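PDB 4R84: sialyltransferase 0160 from Photobacterium damselae, which probably transfers sialic acid from CMP-sialic acid to galactose-containing acceptor glycans, as a GT-B-type glycosyltransferase. Local coordinates for residues Gln346-Tyr351 and Thr439-Asp444; Ser352-Pro357 and Asp399-Phe404. All blocks are in the same frame, centred on the assembly; numbering follows the deposited sequence.

In the fold
Both contacts lie in the Rossmann-like half of this GT-B enzyme that carries the parallel sheet 425-427, 401-405, 358-362, 445-447, and their centres are about 10 Å apart. Helix 344-353 serves both: its body packs on the loop before strand 445-447 in interaction 1, while the connection from its end to strand 358-362 (S354-P357) meets D399-D401, where strand 401-405 begins, in interaction 2. Both segments of interaction 2 fall between the two segments of interaction 1 in sequence. The Y351 and F403 rings meet edge-to-face between them, and one calcium ion draws ligands from both. The helix end is thereby fixed to one end of the sheet.

Interaction 1 (Gln346-Tyr351 and Thr439-Asp444); sequences QLQQQY and TDMLPD. With CA (calcium ion), chain F.
Y351 donates a hydrogen bond from OH to the backbone O of M441, 2.8 Å away, joining helix residues 346-351 to the loop 439-444. The acceptor lies at the ring edge, in its plane, and the C=O...donor angle is 156°, with the donor tilted 23° from the carbonyl plane. The carbonyl of M441, a buried residue, thus gains a donor from the helix.

Apolar packing centres on the M441 methyl. The side chain bends at chi2 and again at chi3, which turns CE back against the helix. There it rests 3.5 Å from Q348 CG, the aliphatic part of a glutamine that crosses it at about a right angle. The same M441 CE sits 3.7 Å from both L347 CG and Y351 CE2, so one methyl fills the angle between three helix side chains. L347 CG also lies over one face of the Y351 ring, towards its rim. This is helix-on-loop packing in the Rossmann-like domain: the loop leads from helix 434-438 into the edge strand 445-447. Beyond M441, P443 CB comes within 4.0 Å of Y351 CZ.

Metal coordination occupies the other end of the tyrosine, where the backbone O of Y351 binds calcium at 2.5 Å. Water 1, another calcium ligand, donates a hydrogen bond to Q350 O at 2.7 Å.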
loop_
_atom_site.group_PDB
_atom_site.type_symbol
_atom_site.label_atom_id
_atom_site.label_comp_id
_atom_site.label_asym_id
_atom_site.label_seq_id
_atom_site.Cartn_x
_atom_site.Cartn_y
_atom_site.Cartn_z
ATOM N N GLN A 346 23.435 4.299 -3.887
ATOM C CA GLN A 346 24.457 4.660 -2.909
ATOM C C GLN A 346 24.555 3.624 -1.791
ATOM O O GLN A 346 25.651 3.247 -1.398
ATOM C CB GLN A 346 24.189 6.045 -2.321
ATOM C CG GLN A 346 25.250 6.500 -1.344
ATOM C CD GLN A 346 24.954 7.867 -0.770
ATOM O OE1 GLN A 346 23.804 8.201 -0.493
ATOM N NE2 GLN A 346 25.987 8.679 -0.626
ATOM N N LEU A 347 23.423 3.157 -1.276
ATOM C CA LEU A 347 23.480 2.164 -0.204
ATOM C C LEU A 347 24.071 0.856 -0.721
ATOM O O LEU A 347 24.831 0.191 -0.010
ATOM C CB LEU A 347 22.096 1.917 0.408
ATOM C CG LEU A 347 22.104 0.984 1.628
ATOM C CD1 LEU A 347 23.065 1.511 2.708
ATOM C CD2 LEU A 347 20.711 0.790 2.211
ATOM N N GLN A 348 23.741 0.499 -1.965
ATOM C CA GLN A 348 24.329 -0.686 -2.593
ATOM C C GLN A 348 25.846 -0.556 -2.619
ATOM O O GLN A 348 26.575 -1.509 -2.316
ATOM C CB GLN A 348 23.811 -0.886 -4.023
ATOM C CG GLN A 348 22.399 -1.448 -4.120
ATOM C CD GLN A 348 21.898 -1.559 -5.558
ATOM O OE1 GLN A 348 22.069 -0.641 -6.367
ATOM N NE2 GLN A 348 21.265 -2.685 -5.877
ATOM N N GLN A 349 26.311 0.631 -2.994
ATOM C CA GLN A 349 27.746 0.897 -3.065
ATOM C C GLN A 349 28.359 0.830 -1.676
ATOM O O GLN A 349 29.453 0.287 -1.499
ATOM C CB GLN A 349 28.008 2.255 -3.722
ATOM C CG GLN A 349 27.697 2.259 -5.236
ATOM C CD GLN A 349 27.734 3.648 -5.871
ATOM O OE1 GLN A 349 28.024 4.642 -5.204
ATOM N NE2 GLN A 349 27.423 3.719 -7.166
ATOM N N GLN A 350 27.652 1.370 -0.688
ATOM C CA GLN A 350 28.158 1.372 0.691
ATOM C C GLN A 350 28.211 -0.034 1.297
ATOM O O GLN A 350 29.164 -0.376 2.020
ATOM C CB GLN A 350 27.306 2.298 1.570
ATOM C CG GLN A 350 27.470 3.769 1.203
ATOM C CD GLN A 350 26.437 4.673 1.841
ATOM O OE1 GLN A 350 25.294 4.275 2.073
ATOM N NE2 GLN A 350 26.843 5.899 2.149
ATOM N N TYR A 351 27.207 -0.852 0.987
ATOM C CA TYR A 351 27.186 -2.255 1.406
ATOM C C TYR A 351 28.450 -2.951 0.887
ATOM O O TYR A 351 28.993 -3.841 1.539
ATOM C CB TYR A 351 25.923 -2.970 0.884
ATOM C CG TYR A 351 24.641 -2.822 1.703
ATOM C CD1 TYR A 351 24.652 -2.350 3.006
ATOM C CD2 TYR A 351 23.406 -3.148 1.140
ATOM C CE1 TYR A 351 23.465 -2.223 3.736
ATOM C CE2 TYR A 351 22.221 -3.017 1.855
ATOM C CZ TYR A 351 22.256 -2.555 3.148
ATOM O OH TYR A 351 21.080 -2.442 3.845
ATOM N N THR A 439 12.361 -2.502 -1.252
ATOM C CA THR A 439 13.266 -2.346 -2.384
ATOM C C THR A 439 14.363 -3.402 -2.388
ATOM O O THR A 439 15.354 -3.281 -3.130
ATOM C CB THR A 439 13.915 -0.944 -2.388
ATOM O OG1 THR A 439 14.625 -0.746 -1.153
ATOM C CG2 THR A 439 12.855 0.148 -2.538
ATOM N N ASP A 440 14.158 -4.437 -1.574
ATOM C CA ASP A 440 15.073 -5.573 -1.455
ATOM C C ASP A 440 16.453 -5.109 -1.026
ATOM O O ASP A 440 17.465 -5.603 -1.519
ATOM C CB ASP A 440 15.151 -6.351 -2.773
ATOM C CG ASP A 440 15.675 -7.764 -2.588
ATOM O OD1 ASP A 440 15.682 -8.254 -1.436
ATOM O OD2 ASP A 440 16.073 -8.388 -3.594
ATOM N N MET A 441 16.494 -4.166 -0.088
ATOM C CA MET A 441 17.767 -3.600 0.360
ATOM C C MET A 441 18.027 -3.858 1.845
ATOM O O MET A 441 18.780 -3.127 2.496
ATOM C CB MET A 441 17.818 -2.097 0.080
ATOM C CG MET A 441 18.060 -1.747 -1.400
ATOM S SD MET A 441 19.670 -2.369 -1.963
ATOM C CE MET A 441 20.757 -1.301 -1.022
ATOM N N LEU A 442 17.411 -4.899 2.386
ATOM C CA LEU A 442 17.735 -5.285 3.757
ATOM C C LEU A 442 19.174 -5.771 3.828
ATOM O O LEU A 442 19.686 -6.363 2.871
ATOM C CB LEU A 442 16.784 -6.362 4.266
ATOM C CG LEU A 442 15.379 -5.842 4.578
ATOM C CD1 LEU A 442 14.467 -7.000 4.867
ATOM C CD2 LEU A 442 15.394 -4.864 5.753
ATOM N N PRO A 443 19.828 -5.534 4.969
ATOM C CA PRO A 443 21.215 -5.969 5.137
ATOM C C PRO A 443 21.284 -7.429 5.542
ATOM O O PRO A 443 20.277 -8.133 5.469
ATOM C CB PRO A 443 21.711 -5.073 6.264
ATOM C CG PRO A 443 20.505 -4.973 7.160
ATOM C CD PRO A 443 19.341 -4.819 6.166
ATOM N N ASP A 444 22.463 -7.877 5.960
ATOM C CA ASP A 444 22.615 -9.244 6.423
ATOM C C ASP A 444 21.994 -9.445 7.799
ATOM O O ASP A 444 21.433 -10.501 8.087
ATOM C CB ASP A 444 24.089 -9.632 6.425
ATOM C CG ASP A 444 24.673 -9.633 5.037
ATOM O OD1 ASP A 444 24.395 -10.596 4.304
ATOM O OD2 ASP A 444 25.390 -8.676 4.668
HETATM CA CA CA F . 30.062 -4.786 3.557
HETATM O O HOH W 1 30.417 -2.208 3.596
HETATM O O HOH W 2 29.256 -6.488 2.186
#

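Interaction 2 (Ser352-Pro357 and Asp399-Phe404); sequences SQSPLP and DYDLFF. With CA (calcium ion), chain F.
D401, at the start of strand 401-405, meets segment 352-357 with both carboxylate oxygens and its backbone N. D401 OD2 binds calcium at 2.4 Å, while D401 OD1 accepts a hydrogen bond from S354 OG (2.8 Å) through its syn lone pair. The serine hydroxyl is brought to the carboxylate by a chi1 of 163°, which swings it to the far side of CB from its own N. L356 N makes a weak bond back to the same OG. From the main chain, D401 N donates to P357 O at 2.8 Å, nearly in line with the carbonyl.

P357 is the second large contributor. Its ring lies against Y400, with P357 CB 3.8 Å from Y400 CD2, and the two side chains cross at about a right angle; on the same proline ring, P357 CG packs against D399 O at 3.5 Å. Y400 and P357 both also touch D444 of the neighbouring loop.

L356 sends its side chain across D401 obliquely, with L356 CD1 3.5 Å from D401 OD1, and the backbone O of L356 binds the calcium at 2.4 Å. Together with S354 O, this makes the turn after helix 344-353 a calcium-binding loop at the end of the parallel sheet; Y351 O, N358 OD1 and two waters complete seven ligands.

With one oxygen on calcium and the other held by a hydroxyl, the carboxylate has its rotation fixed. Its negative charge probably offsets part of the ion's charge among otherwise neutral ligands, consistent with a structural site tying the helix end to the sheet.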
loop_
_atom_site.group_PDB
_atom_site.type_symbol
_atom_site.label_atom_id
_atom_site.label_comp_id
_atom_site.label_asym_id
_atom_site.label_seq_id
_atom_site.Cartn_x
_atom_site.Cartn_y
_atom_site.Cartn_z
ATOM N N SER A 352 28.913 -2.558 -0.298
ATOM C CA SER A 352 30.081 -3.207 -0.903
ATOM C C SER A 352 31.424 -2.522 -0.632
ATOM O O SER A 352 32.461 -3.031 -1.057
ATOM C CB SER A 352 29.884 -3.331 -2.416
ATOM O OG SER A 352 28.901 -4.307 -2.715
ATOM N N GLN A 353 31.421 -1.399 0.085
ATOM C CA GLN A 353 32.670 -0.701 0.438
ATOM C C GLN A 353 33.682 -1.624 1.131
ATOM O O GLN A 353 34.880 -1.573 0.852
ATOM C CB GLN A 353 32.391 0.495 1.348
ATOM C CG GLN A 353 31.961 1.757 0.623
ATOM C CD GLN A 353 31.774 2.921 1.576
ATOM O OE1 GLN A 353 32.227 2.876 2.720
ATOM N NE2 GLN A 353 31.082 3.959 1.117
ATOM N N SER A 354 33.182 -2.428 2.063
ATOM C CA SER A 354 33.976 -3.419 2.793
ATOM C C SER A 354 33.399 -4.813 2.532
ATOM O O SER A 354 32.195 -4.968 2.393
ATOM C CB SER A 354 33.984 -3.100 4.289
ATOM O OG SER A 354 34.393 -4.218 5.069
ATOM N N PRO A 355 34.253 -5.845 2.464
ATOM C CA PRO A 355 33.711 -7.165 2.120
ATOM C C PRO A 355 32.954 -7.842 3.275
ATOM O O PRO A 355 32.344 -8.890 3.062
ATOM C CB PRO A 355 34.961 -7.959 1.741
ATOM C CG PRO A 355 36.038 -7.334 2.565
ATOM C CD PRO A 355 35.718 -5.863 2.596
ATOM N N LEU A 356 32.966 -7.250 4.464
ATOM C CA LEU A 356 32.192 -7.799 5.577
ATOM C C LEU A 356 30.688 -7.753 5.327
ATOM O O LEU A 356 30.205 -6.881 4.621
ATOM C CB LEU A 356 32.487 -7.058 6.882
ATOM C CG LEU A 356 33.860 -7.288 7.515
ATOM C CD1 LEU A 356 33.935 -6.539 8.850
ATOM C CD2 LEU A 356 34.082 -8.775 7.701
ATOM N N PRO A 357 29.944 -8.703 5.919
ATOM C CA PRO A 357 28.484 -8.622 5.884
ATOM C C PRO A 357 28.023 -7.382 6.623
ATOM O O PRO A 357 28.766 -6.805 7.425
ATOM C CB PRO A 357 28.030 -9.897 6.595
ATOM C CG PRO A 357 29.208 -10.290 7.459
ATOM C CD PRO A 357 30.421 -9.874 6.686
ATOM N N ASP A 399 31.861 -10.675 12.684
ATOM C CA ASP A 399 32.217 -9.293 12.368
ATOM C C ASP A 399 31.344 -8.745 11.254
ATOM O O ASP A 399 31.235 -9.366 10.201
ATOM C CB ASP A 399 33.696 -9.190 11.982
ATOM C CG ASP A 399 34.615 -9.618 13.106
ATOM O OD1 ASP A 399 34.304 -9.293 14.276
ATOM O OD2 ASP A 399 35.631 -10.293 12.822
ATOM N N TYR A 400 30.730 -7.584 11.495
ATOM C CA TYR A 400 29.928 -6.901 10.479
ATOM C C TYR A 400 30.431 -5.482 10.227
ATOM O O TYR A 400 30.994 -4.840 11.120
ATOM C CB TYR A 400 28.470 -6.802 10.925
ATOM C CG TYR A 400 27.693 -8.092 10.987
ATOM C CD1 TYR A 400 27.725 -8.876 12.139
ATOM C CD2 TYR A 400 26.878 -8.497 9.936
ATOM C CE1 TYR A 400 26.991 -10.047 12.232
ATOM C CE2 TYR A 400 26.148 -9.679 10.010
ATOM C CZ TYR A 400 26.203 -10.441 11.164
ATOM O OH TYR A 400 25.475 -11.608 11.256
ATOM N N ASP A 401 30.197 -4.978 9.021
ATOM C CA ASP A 401 30.267 -3.544 8.781
ATOM C C ASP A 401 29.062 -2.862 9.423
ATOM O O ASP A 401 27.928 -3.345 9.287
ATOM C CB ASP A 401 30.298 -3.235 7.286
ATOM C CG ASP A 401 31.534 -3.762 6.609
ATOM O OD1 ASP A 401 32.623 -3.722 7.237
ATOM O OD2 ASP A 401 31.423 -4.187 5.440
ATOM N N LEU A 402 29.300 -1.747 10.111
ATOM C CA LEU A 402 28.246 -1.047 10.845
ATOM C C LEU A 402 27.557 0.029 10.019
ATOM O O LEU A 402 28.197 0.855 9.363
ATOM C CB LEU A 402 28.767 -0.422 12.149
ATOM C CG LEU A 402 29.119 -1.302 13.365
ATOM C CD1 LEU A 402 29.921 -2.548 13.040
ATOM C CD2 LEU A 402 29.827 -0.453 14.411
ATOM N N PHE A 403 26.233 -0.030 10.059
ATOM C CA PHE A 403 25.344 0.948 9.451
ATOM C C PHE A 403 24.352 1.405 10.512
ATOM O O PHE A 403 23.963 0.626 11.391
ATOM C CB PHE A 403 24.598 0.353 8.259
ATOM C CG PHE A 403 25.474 0.065 7.074
ATOM C CD1 PHE A 403 26.291 -1.062 7.041
ATOM C CD2 PHE A 403 25.463 0.913 5.977
ATOM C CE1 PHE A 403 27.096 -1.322 5.939
ATOM C CE2 PHE A 403 26.266 0.658 4.878
ATOM C CZ PHE A 403 27.084 -0.454 4.861
ATOM N N PHE A 404 23.938 2.659 10.426
ATOM C CA PHE A 404 23.023 3.229 11.398
ATOM C C PHE A 404 21.767 3.715 10.721
ATOM O O PHE A 404 21.834 4.522 9.794
ATOM C CB PHE A 404 23.699 4.393 12.141
ATOM C CG PHE A 404 22.803 5.102 13.124
ATOM C CD1 PHE A 404 22.173 4.400 14.137
ATOM C CD2 PHE A 404 22.657 6.487 13.083
ATOM C CE1 PHE A 404 21.365 5.050 15.063
ATOM C CE2 PHE A 404 21.857 7.150 14.006
ATOM C CZ PHE A 404 21.203 6.436 15.005
HETATM CA CA CA F . 30.062 -4.786 3.557
HETATM O O HOH W 1 30.417 -2.208 3.596
HETATM O O HOH W 2 29.256 -6.488 2.186
#